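Local coordinates for protein cytochrome c, putative (Shewanella oneidensis, PDB 1SP3) that is an octaheme cytochrome c that probably works as a respiratory oxidoreductase, a tetrathionate reductase, at residues Y338-N343 / S384-F389; L342-T347 / L368-N373; Y298-K303 / P374-K379; T333-Y338 / F389-M394. One frame throughout, in Å; residues are numbered along the deposited sequence.

Overall arrangement
Along the chain, the loop 298-303 comes first; it closes against helix 374-378 in interaction 3. Strand 325-339 follows and pairs with strand 387-397: residues 333-338 meet 389-394 in interaction 4, and the end of the strand with the turn after it meets 384-389 in interaction 1. Interaction 1 is nested inside the loop closed by interaction 4. Past that turn, 342-347 meets the end of helix 362-372 in interaction 2, nested inside the loops of interactions 3 and 4. Interaction 3 crosses interactions 1 and 4. Interactions 1 and 4 hold strands 325-339 and 387-397 together, while interactions 2 and 3 set the consecutive helices against strand 344-345 and the loop 298-303.

Interaction 1. Residues Y338-N343 / S384-F389; sequences YDKKLN and SGEYDF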
# COMPACT_ATOMS: atom_id res chain seq x y z
N TYR A 338 0.44 2.68 -22.19
CA TYR A 338 0.44 1.35 -22.69
C TYR A 338 1.04 1.29 -24.13
O TYR A 338 1.02 2.25 -24.88
CB TYR A 338 -0.97 0.67 -22.59
CG TYR A 338 -1.93 0.94 -23.73
CD1 TYR A 338 -2.04 0.06 -24.82
CD2 TYR A 338 -2.74 2.07 -23.70
CE1 TYR A 338 -2.96 0.34 -25.90
CE2 TYR A 338 -3.64 2.35 -24.73
CZ TYR A 338 -3.74 1.51 -25.82
OH TYR A 338 -4.67 1.85 -26.81
N ASP A 339 1.61 0.16 -24.46
CA ASP A 339 2.16 -0.09 -25.81
C ASP A 339 1.01 -0.34 -26.80
O ASP A 339 0.30 -1.35 -26.71
CB ASP A 339 3.03 -1.32 -25.72
CG ASP A 339 3.84 -1.54 -26.98
OD1 ASP A 339 3.22 -1.78 -28.08
OD2 ASP A 339 5.08 -1.54 -26.91
N LYS A 340 0.87 0.56 -27.76
CA LYS A 340 -0.32 0.59 -28.65
C LYS A 340 -0.33 -0.60 -29.58
O LYS A 340 -1.39 -0.98 -30.07
CB LYS A 340 -0.34 1.89 -29.49
CG LYS A 340 -1.51 1.95 -30.42
CD LYS A 340 -2.42 3.11 -30.09
CE LYS A 340 -3.18 3.73 -31.31
NZ LYS A 340 -2.47 3.68 -32.66
N LYS A 341 0.85 -1.18 -29.81
CA LYS A 341 0.94 -2.38 -30.62
C LYS A 341 0.87 -3.70 -29.88
O LYS A 341 0.22 -4.63 -30.33
CB LYS A 341 2.19 -2.35 -31.52
CG LYS A 341 2.00 -1.43 -32.77
CD LYS A 341 0.90 -1.92 -33.74
CE LYS A 341 1.41 -1.99 -35.23
NZ LYS A 341 2.57 -1.06 -35.57
N LEU A 342 1.56 -3.83 -28.76
CA LEU A 342 1.41 -5.05 -28.01
C LEU A 342 0.18 -4.71 -27.18
O LEU A 342 -0.17 -3.53 -26.97
CB LEU A 342 2.69 -5.31 -27.16
CG LEU A 342 4.01 -5.17 -27.93
CD1 LEU A 342 5.11 -4.68 -26.96
CD2 LEU A 342 4.39 -6.54 -28.61
N ASN A 343 -0.61 -5.58 -26.70
CA ASN A 343 -1.61 -4.65 -25.97
C ASN A 343 -1.35 -4.69 -24.46
O ASN A 343 -2.07 -5.33 -23.78
CB ASN A 343 -3.09 -4.89 -26.39
CG ASN A 343 -3.54 -4.02 -27.59
OD1 ASN A 343 -3.68 -2.80 -27.50
ND2 ASN A 343 -3.77 -4.66 -28.71
N SER A 384 7.36 -1.34 -28.62
CA SER A 384 7.12 -1.34 -30.06
C SER A 384 7.45 -0.00 -30.72
O SER A 384 7.61 0.06 -31.92
CB SER A 384 5.71 -1.81 -30.43
OG SER A 384 4.79 -0.80 -30.11
N GLY A 385 7.56 1.07 -29.93
CA GLY A 385 7.74 2.38 -30.50
C GLY A 385 6.48 3.19 -30.59
O GLY A 385 6.56 4.32 -30.92
N GLU A 386 5.33 2.62 -30.27
CA GLU A 386 4.05 3.31 -30.30
C GLU A 386 3.34 3.19 -28.91
O GLU A 386 3.19 2.10 -28.35
CB GLU A 386 3.14 2.64 -31.34
CG GLU A 386 3.29 3.07 -32.80
CD GLU A 386 2.02 2.73 -33.58
OE1 GLU A 386 1.09 3.59 -33.63
OE2 GLU A 386 1.93 1.59 -34.12
N TYR A 387 2.90 4.31 -28.38
CA TYR A 387 2.24 4.25 -27.11
C TYR A 387 0.92 4.96 -27.20
O TYR A 387 0.69 5.76 -28.14
CB TYR A 387 3.08 4.86 -26.01
CG TYR A 387 3.22 6.37 -26.07
CD1 TYR A 387 2.39 7.20 -25.29
CD2 TYR A 387 4.21 6.99 -26.87
CE1 TYR A 387 2.53 8.56 -25.29
CE2 TYR A 387 4.39 8.41 -26.89
CZ TYR A 387 3.52 9.17 -26.14
OH TYR A 387 3.63 10.54 -26.11
N ASP A 388 0.07 4.66 -26.21
CA ASP A 388 -1.16 5.42 -25.93
C ASP A 388 -1.46 5.43 -24.38
O ASP A 388 -0.60 4.99 -23.55
CB ASP A 388 -2.27 4.88 -26.83
CG ASP A 388 -3.35 5.88 -27.04
OD1 ASP A 388 -3.42 6.92 -26.30
OD2 ASP A 388 -4.17 5.72 -27.93
N PHE A 389 -2.62 5.95 -23.99
CA PHE A 389 -3.04 5.93 -22.58
C PHE A 389 -4.36 5.14 -22.39
O PHE A 389 -5.28 5.30 -23.18
CB PHE A 389 -3.15 7.34 -22.03
CG PHE A 389 -1.84 8.07 -21.96
CD1 PHE A 389 -1.37 8.86 -23.05
CD2 PHE A 389 -1.00 7.91 -20.81
CE1 PHE A 389 -0.14 9.55 -22.96
CE2 PHE A 389 0.19 8.60 -20.72
CZ PHE A 389 0.65 9.40 -21.83
O HOH W 1 -6.58 3.83 -26.82
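Asp339 and Ser384 meet where strand 325-339 runs out into a turn, beside the segment that leads into its antiparallel partner, strand 387-397. The carboxylate of Asp339 is gripped twice by one residue: OD2 accepts Ser384 N with its syn lone pair at 2.9 Å, and OD1 accepts Ser384 OG at 2.7 Å. From the opposite face of the carboxylate plane Leu342 N also reaches OD1, an Asx motif that fastens the turn to its own aspartate. An alanine at Asp339 would probably leave Ser384 N, Ser384 OG and Leu342 N without this acceptor and set the turn free to shift. Lys341 can be followed outward: CB lies 3.3 Å from Ser384 OG, CG 3.3 Å from Glu386 OE2, CD and CE stay near that same oxygen, and NZ closes a salt bridge on it at 3.1 Å. The bends at chi2 (-64°) and chi3 (-130°) fold CD and CE back beside the carboxylate. The second carboxylate oxygen, Glu386 OE1, makes a long salt bridge with Lys340 NZ. Two backbone hydrogen bonds pair Tyr338 with Asp388, and Lys340 N donates to Glu386 O at 2.8 Å. The Tyr338 ring lies alongside Asp388, CE2 being 3.6 Å from Asp388 CB; its OH bonds Ser306 and shares a water with Asp388 OD2. The chemistry therefore splits in two: a tightly bonded aspartate, itself buried, fixes the turn, while two lysines straddling one glutamate at the surface probably add a looser electrostatic hold.

Interaction 2. Residues L342-T347 / L368-N373; sequences LNIFIT and LGMEAN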
# COMPACT_ATOMS: atom_id res chain seq x y z
N LEU A 342 1.56 -3.83 -28.76
CA LEU A 342 1.41 -5.05 -28.01
C LEU A 342 0.18 -4.71 -27.18
O LEU A 342 -0.17 -3.53 -26.97
CB LEU A 342 2.69 -5.31 -27.16
CG LEU A 342 4.01 -5.17 -27.93
CD1 LEU A 342 5.11 -4.68 -26.96
CD2 LEU A 342 4.39 -6.54 -28.61
N ASN A 343 -0.61 -5.58 -26.70
CA ASN A 343 -1.61 -4.65 -25.97
C ASN A 343 -1.35 -4.69 -24.46
O ASN A 343 -2.07 -5.33 -23.78
CB ASN A 343 -3.09 -4.89 -26.39
CG ASN A 343 -3.54 -4.02 -27.59
OD1 ASN A 343 -3.68 -2.80 -27.50
ND2 ASN A 343 -3.77 -4.66 -28.71
N ILE A 344 -0.23 -4.12 -24.00
CA ILE A 344 0.24 -4.23 -22.60
C ILE A 344 0.60 -2.91 -21.97
O ILE A 344 1.10 -1.97 -22.66
CB ILE A 344 1.51 -5.14 -22.45
CG1 ILE A 344 2.76 -4.44 -23.04
CG2 ILE A 344 1.28 -6.48 -23.10
CD1 ILE A 344 4.01 -5.25 -22.87
N PHE A 345 0.43 -2.83 -20.63
CA PHE A 345 0.91 -1.62 -19.94
C PHE A 345 2.41 -1.57 -19.89
O PHE A 345 3.08 -2.62 -19.72
CB PHE A 345 0.29 -1.56 -18.51
CG PHE A 345 -1.15 -1.12 -18.52
CD1 PHE A 345 -2.16 -1.98 -18.04
CD2 PHE A 345 -1.49 0.14 -18.98
CE1 PHE A 345 -3.46 -1.58 -18.06
CE2 PHE A 345 -2.83 0.57 -18.97
CZ PHE A 345 -3.80 -0.31 -18.52
N ILE A 346 2.94 -0.37 -20.04
CA ILE A 346 4.36 -0.10 -20.04
C ILE A 346 4.80 0.36 -18.70
O ILE A 346 4.03 1.03 -18.04
CB ILE A 346 4.62 1.03 -21.00
CG1 ILE A 346 4.33 0.52 -22.42
CG2 ILE A 346 6.05 1.69 -20.75
CD1 ILE A 346 4.42 1.66 -23.50
N THR A 347 6.04 0.01 -18.32
CA THR A 347 6.63 0.42 -17.09
C THR A 347 7.65 1.43 -17.48
O THR A 347 8.73 1.05 -17.91
CB THR A 347 7.35 -0.78 -16.41
OG1 THR A 347 8.23 -1.39 -17.36
CG2 THR A 347 6.36 -1.92 -16.05
N LEU A 368 13.30 3.25 -22.34
CA LEU A 368 14.24 3.06 -21.21
C LEU A 368 13.64 2.24 -20.04
O LEU A 368 14.37 1.47 -19.44
CB LEU A 368 14.81 4.40 -20.73
CG LEU A 368 15.71 5.20 -21.68
CD1 LEU A 368 16.01 6.60 -21.01
CD2 LEU A 368 17.07 4.39 -22.06
N GLY A 369 12.34 2.39 -19.77
CA GLY A 369 11.66 1.64 -18.71
C GLY A 369 11.46 0.17 -19.13
O GLY A 369 11.57 -0.76 -18.34
N MET A 370 11.14 -0.06 -20.39
CA MET A 370 11.02 -1.45 -20.87
C MET A 370 12.34 -2.21 -20.99
O MET A 370 12.38 -3.43 -20.74
CB MET A 370 10.26 -1.51 -22.18
CG MET A 370 8.80 -0.96 -22.03
SD MET A 370 7.74 -2.05 -21.01
CE MET A 370 7.02 -2.89 -22.46
N GLU A 371 13.41 -1.52 -21.39
CA GLU A 371 14.73 -2.16 -21.43
C GLU A 371 15.28 -2.38 -20.05
O GLU A 371 16.21 -3.10 -19.89
CB GLU A 371 15.77 -1.37 -22.21
CG GLU A 371 15.43 -1.10 -23.65
CD GLU A 371 16.37 -0.04 -24.22
OE1 GLU A 371 17.18 0.54 -23.41
OE2 GLU A 371 16.33 0.17 -25.46
N ALA A 372 14.70 -1.76 -19.03
CA ALA A 372 15.22 -2.02 -17.69
C ALA A 372 14.40 -3.04 -16.88
O ALA A 372 14.87 -3.56 -15.85
CB ALA A 372 15.39 -0.68 -16.91
N ASN A 373 13.17 -3.31 -17.33
CA ASN A 373 12.28 -4.24 -16.61
C ASN A 373 12.75 -5.72 -16.73
O ASN A 373 12.82 -6.27 -17.84
CB ASN A 373 10.83 -4.06 -17.10
CG ASN A 373 9.79 -4.71 -16.16
OD1 ASN A 373 9.39 -5.87 -16.34
ND2 ASN A 373 9.29 -3.93 -15.22
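Met370 packs against Ile344 and Ile346 in a buried, mainly apolar contact that joins the last turn of helix 362-372 to the segment carrying the short strand 344-345, a neighbour of strand 325-339 in the sheet. The thioether chain bends at chi2 (-69°), which sets SD, and again at chi3 (-97°), which brings Met370 CE to 3.8 Å from Ile344 CD1. Nearer the helix, Met370 CG lies 4.0 Å from Ile346 CG2, the two side chains crossing at about a right angle. The sulfur sits beside Thr347, with SD 3.7 Å from its OG1. One residue earlier the backbones come close: Gly369 CA approaches Thr347 O at 3.1 Å in a CA-H...O contact. A CB on Gly369 would run straight into that carbonyl, which makes the absence of a side chain a condition of the approach. Asn373, the N-cap of helix 374-378, lies across Thr347, its ND2 3.6 Å from Thr347 CG2. Its OD1 accepts from Met376 N and Thr375 OG1, and ND2 bonds Ser68 OG. Apolar packing of the thioether on the isoleucines, with the close backbone approach at Gly369 and Thr347, thus holds the segments by shape, while the polar amide at their border is satisfied by the next helix and by Ser68.

Interaction 3. Residues Y298-K303 / P374-K379; sequences YMAGDK and PTMLEK
Thr375 and Met376 of the short helix 374-378 face Ala300 and Gly301 at the tip of a type II beta turn, Met299 to Asp302. Thr375 comes first, its OG1 4.2 Å from Ala300 CB, a loose touch; the hydroxyl itself is hydrogen-bonded to Asn373 OD1. Met376 reaches further. Its chain bends at chi2 (-51°) and then runs extended, so that chi3 (-174°) carries CE out to the turn, 4.1 Å from both Ala300 CB and Gly301 N. Glycine suits the third position of this turn: at phi 89° a side chain would jam against the preceding carbonyl, and it would also crowd the end of Lys379. The turn is closed by Asp302 N bonding Met299 O at 2.9 Å. Asp302 braces it further, since OD2 accepts Met299 N from above the carboxylate plane and also pairs with Arg50. Lys379, the first residue past the helix, runs its chain, bent at chi3, toward the carbonyls of Ala300 and Gly301, without meeting Asp302 directly. One water makes the link: it accepts from Lys379 NZ at 3.1 Å while donating to Ala300 O at 2.8 Å and to Asp302 OD1 at 2.6 Å.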
# COMPACT_ATOMS: atom_id res chain seq x y z
N TYR A 298 -3.19 -7.52 -12.31
CA TYR A 298 -2.54 -7.30 -13.58
C TYR A 298 -1.03 -7.49 -13.39
O TYR A 298 -0.43 -6.91 -12.48
CB TYR A 298 -2.85 -5.88 -14.11
CG TYR A 298 -2.12 -5.66 -15.45
CD1 TYR A 298 -2.73 -6.06 -16.67
CD2 TYR A 298 -0.82 -5.17 -15.50
CE1 TYR A 298 -2.06 -5.92 -17.91
CE2 TYR A 298 -0.13 -5.00 -16.77
CZ TYR A 298 -0.78 -5.40 -17.96
OH TYR A 298 -0.15 -5.27 -19.21
N MET A 299 -0.41 -8.33 -14.21
CA MET A 299 1.02 -8.50 -14.07
C MET A 299 1.74 -8.08 -15.35
O MET A 299 1.11 -7.98 -16.42
CB MET A 299 1.39 -9.95 -13.79
CG MET A 299 0.62 -10.56 -12.66
SD MET A 299 1.39 -9.93 -11.20
CE MET A 299 2.99 -10.61 -11.25
N ALA A 300 3.05 -7.79 -15.20
CA ALA A 300 3.79 -7.24 -16.32
C ALA A 300 3.72 -8.17 -17.48
O ALA A 300 3.83 -9.34 -17.33
CB ALA A 300 5.23 -6.97 -15.93
N GLY A 301 3.46 -7.62 -18.65
CA GLY A 301 3.28 -8.42 -19.84
C GLY A 301 1.88 -8.91 -20.15
O GLY A 301 1.72 -9.43 -21.23
N ASP A 302 0.89 -8.80 -19.24
CA ASP A 302 -0.46 -9.30 -19.48
C ASP A 302 -1.06 -8.48 -20.62
O ASP A 302 -0.85 -7.29 -20.66
CB ASP A 302 -1.35 -9.01 -18.26
CG ASP A 302 -1.13 -9.97 -17.11
OD1 ASP A 302 -0.20 -10.80 -17.16
OD2 ASP A 302 -1.90 -10.00 -16.13
N LYS A 303 -1.81 -9.10 -21.54
CA LYS A 303 -2.53 -8.27 -22.49
C LYS A 303 -3.67 -7.48 -21.83
O LYS A 303 -4.24 -7.89 -20.81
CB LYS A 303 -3.09 -9.14 -23.65
CG LYS A 303 -1.93 -9.63 -24.58
CD LYS A 303 -1.92 -8.97 -25.96
CE LYS A 303 -3.22 -9.31 -26.75
NZ LYS A 303 -3.35 -8.63 -28.13
N PRO A 374 13.09 -6.37 -15.61
CA PRO A 374 13.50 -7.78 -15.66
C PRO A 374 12.44 -8.69 -16.28
O PRO A 374 12.81 -9.53 -17.09
CB PRO A 374 13.76 -8.16 -14.19
CG PRO A 374 13.06 -7.07 -13.37
CD PRO A 374 13.17 -5.83 -14.22
N THR A 375 11.17 -8.55 -15.92
CA THR A 375 10.17 -9.40 -16.53
C THR A 375 10.00 -9.17 -18.05
O THR A 375 9.86 -10.16 -18.78
CB THR A 375 8.82 -9.32 -15.82
OG1 THR A 375 8.96 -8.45 -14.70
CG2 THR A 375 8.48 -10.63 -15.13
N MET A 376 10.04 -7.92 -18.54
CA MET A 376 9.89 -7.67 -19.96
C MET A 376 11.02 -8.43 -20.71
O MET A 376 10.77 -9.11 -21.71
CB MET A 376 9.93 -6.20 -20.29
CG MET A 376 8.83 -5.37 -19.67
SD MET A 376 7.16 -6.02 -19.94
CE MET A 376 6.07 -4.54 -19.13
N LEU A 377 12.24 -8.31 -20.18
CA LEU A 377 13.44 -8.94 -20.72
C LEU A 377 13.32 -10.45 -20.75
O LEU A 377 13.53 -11.08 -21.78
CB LEU A 377 14.62 -8.52 -19.85
CG LEU A 377 15.05 -7.07 -20.08
CD1 LEU A 377 16.05 -6.74 -19.03
CD2 LEU A 377 15.59 -6.88 -21.55
N GLU A 378 12.92 -11.01 -19.61
CA GLU A 378 12.61 -12.43 -19.49
C GLU A 378 11.63 -12.91 -20.53
O GLU A 378 11.75 -14.05 -20.97
CB GLU A 378 12.05 -12.79 -18.11
CG GLU A 378 13.02 -13.59 -17.26
CD GLU A 378 12.97 -15.13 -17.51
OE1 GLU A 378 12.42 -15.61 -18.56
OE2 GLU A 378 13.49 -15.88 -16.63
N LYS A 379 10.66 -12.09 -20.90
CA LYS A 379 9.68 -12.55 -21.90
C LYS A 379 10.02 -12.11 -23.37
O LYS A 379 9.20 -12.27 -24.29
CB LYS A 379 8.25 -12.15 -21.48
CG LYS A 379 7.89 -12.33 -19.97
CD LYS A 379 6.41 -12.01 -19.59
CE LYS A 379 5.39 -12.99 -20.32
NZ LYS A 379 3.88 -12.76 -20.19
O HOH W 2 2.21 -11.64 -17.77

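Interaction 4. Residues T333-Y338 / F389-M394; sequences TGKQIY and FAATEM. With HEC (heme c), chain D.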
# COMPACT_ATOMS: atom_id res chain seq x y z
N THR A 333 -8.60 5.52 -9.46
CA THR A 333 -8.73 5.37 -10.90
C THR A 333 -7.74 6.26 -11.63
O THR A 333 -7.14 7.11 -11.03
CB THR A 333 -10.13 5.59 -11.39
OG1 THR A 333 -10.52 6.89 -11.09
CG2 THR A 333 -11.18 4.73 -10.57
N GLY A 334 -7.52 6.00 -12.89
CA GLY A 334 -6.52 6.77 -13.60
C GLY A 334 -6.47 6.37 -15.02
O GLY A 334 -7.35 5.59 -15.45
N LYS A 335 -5.54 6.99 -15.73
CA LYS A 335 -5.09 6.58 -17.07
C LYS A 335 -3.60 6.54 -17.10
O LYS A 335 -2.92 7.41 -16.53
CB LYS A 335 -5.49 7.56 -18.15
CG LYS A 335 -7.04 7.68 -18.37
CD LYS A 335 -7.39 7.95 -19.80
CE LYS A 335 -7.79 9.34 -19.99
NZ LYS A 335 -7.52 9.75 -21.43
N GLN A 336 -3.07 5.55 -17.79
CA GLN A 336 -1.62 5.38 -17.82
C GLN A 336 -1.14 4.73 -19.11
O GLN A 336 -1.93 4.23 -19.93
CB GLN A 336 -1.18 4.60 -16.59
CG GLN A 336 -1.43 3.09 -16.69
CD GLN A 336 -1.25 2.43 -15.31
OE1 GLN A 336 -2.07 2.60 -14.37
NE2 GLN A 336 -0.22 1.68 -15.20
N ILE A 337 0.15 4.73 -19.29
CA ILE A 337 0.73 4.48 -20.60
C ILE A 337 0.82 3.00 -20.94
O ILE A 337 1.18 2.17 -20.13
CB ILE A 337 2.14 5.15 -20.67
CG1 ILE A 337 2.74 5.03 -22.11
CG2 ILE A 337 3.11 4.59 -19.57
CD1 ILE A 337 4.10 5.82 -22.34
N TYR A 338 0.44 2.68 -22.19
CA TYR A 338 0.44 1.35 -22.69
C TYR A 338 1.04 1.29 -24.13
O TYR A 338 1.02 2.25 -24.88
CB TYR A 338 -0.97 0.67 -22.59
CG TYR A 338 -1.93 0.94 -23.73
CD1 TYR A 338 -2.04 0.06 -24.82
CD2 TYR A 338 -2.74 2.07 -23.70
CE1 TYR A 338 -2.96 0.34 -25.90
CE2 TYR A 338 -3.64 2.35 -24.73
CZ TYR A 338 -3.74 1.51 -25.82
OH TYR A 338 -4.67 1.85 -26.81
N PHE A 389 -2.62 5.95 -23.99
CA PHE A 389 -3.04 5.93 -22.58
C PHE A 389 -4.36 5.14 -22.39
O PHE A 389 -5.28 5.30 -23.18
CB PHE A 389 -3.15 7.34 -22.03
CG PHE A 389 -1.84 8.07 -21.96
CD1 PHE A 389 -1.37 8.86 -23.05
CD2 PHE A 389 -1.00 7.91 -20.81
CE1 PHE A 389 -0.14 9.55 -22.96
CE2 PHE A 389 0.19 8.60 -20.72
CZ PHE A 389 0.65 9.40 -21.83
N ALA A 390 -4.43 4.28 -21.39
CA ALA A 390 -5.67 3.55 -21.09
C ALA A 390 -6.14 3.64 -19.65
O ALA A 390 -5.31 3.76 -18.74
CB ALA A 390 -5.53 2.08 -21.48
N ALA A 391 -7.45 3.48 -19.43
CA ALA A 391 -8.07 3.66 -18.10
C ALA A 391 -7.90 2.48 -17.22
O ALA A 391 -7.86 1.35 -17.72
CB ALA A 391 -9.56 4.10 -18.19
N THR A 392 -7.72 2.73 -15.90
CA THR A 392 -7.50 1.67 -14.92
C THR A 392 -8.22 1.97 -13.66
O THR A 392 -8.66 3.08 -13.44
CB THR A 392 -6.03 1.54 -14.49
OG1 THR A 392 -5.67 2.73 -13.78
CG2 THR A 392 -5.04 1.48 -15.75
N GLU A 393 -8.40 0.93 -12.83
CA GLU A 393 -8.83 1.09 -11.46
C GLU A 393 -8.02 0.14 -10.65
O GLU A 393 -7.56 -0.93 -11.16
CB GLU A 393 -10.35 0.89 -11.31
CG GLU A 393 -10.91 -0.54 -11.19
CD GLU A 393 -12.43 -0.50 -10.98
OE1 GLU A 393 -13.03 0.55 -11.29
OE2 GLU A 393 -13.02 -1.45 -10.46
N MET A 394 -7.83 0.48 -9.38
CA MET A 394 -7.06 -0.38 -8.47
C MET A 394 -7.69 -0.36 -7.07
O MET A 394 -8.13 0.67 -6.62
CB MET A 394 -5.65 0.11 -8.39
CG MET A 394 -4.77 -0.86 -7.57
SD MET A 394 -3.07 -0.73 -8.22
CE MET A 394 -2.19 -1.78 -6.88
FE HEC D . 5.66 2.33 -3.10
CHA HEC D . 3.71 -0.51 -2.40
CHB HEC D . 5.47 1.60 -6.47
CHC HEC D . 7.78 4.92 -3.82
CHD HEC D . 5.74 3.20 0.18
NA HEC D . 4.72 0.83 -4.28
C1A HEC D . 3.97 -0.25 -3.77
C2A HEC D . 3.52 -1.04 -4.92
C3A HEC D . 4.01 -0.47 -6.06
C4A HEC D . 4.77 0.72 -5.65
CMA HEC D . 3.76 -1.01 -7.53
CAA HEC D . 2.60 -2.32 -4.82
CBA HEC D . 1.15 -1.98 -5.24
CGA HEC D . 0.62 -0.74 -4.47
O1A HEC D . 0.57 0.37 -5.09
O2A HEC D . 0.27 -0.74 -3.21
NB HEC D . 6.49 3.14 -4.79
C1B HEC D . 6.30 2.62 -6.09
C2B HEC D . 7.11 3.36 -7.03
C3B HEC D . 7.73 4.32 -6.28
C4B HEC D . 7.34 4.15 -4.88
CMB HEC D . 7.15 3.08 -8.57
CAB HEC D . 8.74 5.40 -6.74
CBB HEC D . 8.63 6.02 -7.97
NC HEC D . 6.61 3.89 -1.98
C1C HEC D . 7.44 4.84 -2.50
C2C HEC D . 7.86 5.70 -1.43
C3C HEC D . 7.26 5.23 -0.28
C4C HEC D . 6.47 4.06 -0.63
CMC HEC D . 8.83 6.90 -1.67
CAC HEC D . 7.38 5.82 1.19
CBC HEC D . 7.06 7.11 1.57
ND HEC D . 4.82 1.49 -1.35
C1D HEC D . 5.12 2.00 -0.11
C2D HEC D . 4.58 1.03 0.87
C3D HEC D . 3.95 -0.14 0.09
C4D HEC D . 4.15 0.24 -1.30
CMD HEC D . 4.65 1.15 2.39
CAD HEC D . 3.19 -1.40 0.66
CBD HEC D . 1.71 -1.00 0.79
CGD HEC D . 0.84 -2.04 1.54
O1D HEC D . -0.13 -1.55 2.15
O2D HEC D . 1.01 -3.33 1.57
O HOH W 3 -3.90 4.51 -14.69
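Gln336 and Ala390 form one of the hydrogen-bonded pairs of the antiparallel strands 325-339 and 387-397, part of the mixed sheet that borders a heme c pocket. Gln336 N bonds Ala390 O at 3.0 Å and Ala390 N returns to Gln336 O at 2.9 Å; Gly334 and Thr392 repeat the exchange two residues along. CA-H...O contacts fill in at the non-hydrogen-bonded pairs between and beyond them. The axes of 333-338 and 389-394 run at 141°, so this part of the pair is clearly twisted away from straight antiparallel. On the face that carries Gln336, Ala390 and Thr392, the Gln336 and Thr392 side chains cross at about a right angle, OE1 being 3.5 Å from Thr392 CG2. One water joins them, donating to Gln336 OE1 at 2.7 Å and bonding Thr392 OG1, which is also bonded to Asn62 ND2; Gln336 NE2 has a weak bond to Asn61 O. An alanine at Gln336 would probably cost that water its bond to OE1 and Asn61 O its weak donor, and open a gap beside Thr392 CG2. Tyr338 CD2 packs on Ala390 CB at 3.6 Å. On the other face the Phe389 ring leans on Ile337, CE2 reaching its CB at 4.0 Å. Met394 CE lies 3.7 Å from the propionate carbon CBA of the heme; Asn61, Lys153 and Trp396 bond the same heme. Phe345 of strand 344-345 touches Gln336, Ala390 and Thr392, while strand 246-251 bonds the backbone of Thr333 and Lys335, and strand 310-315 runs parallel to 387-397.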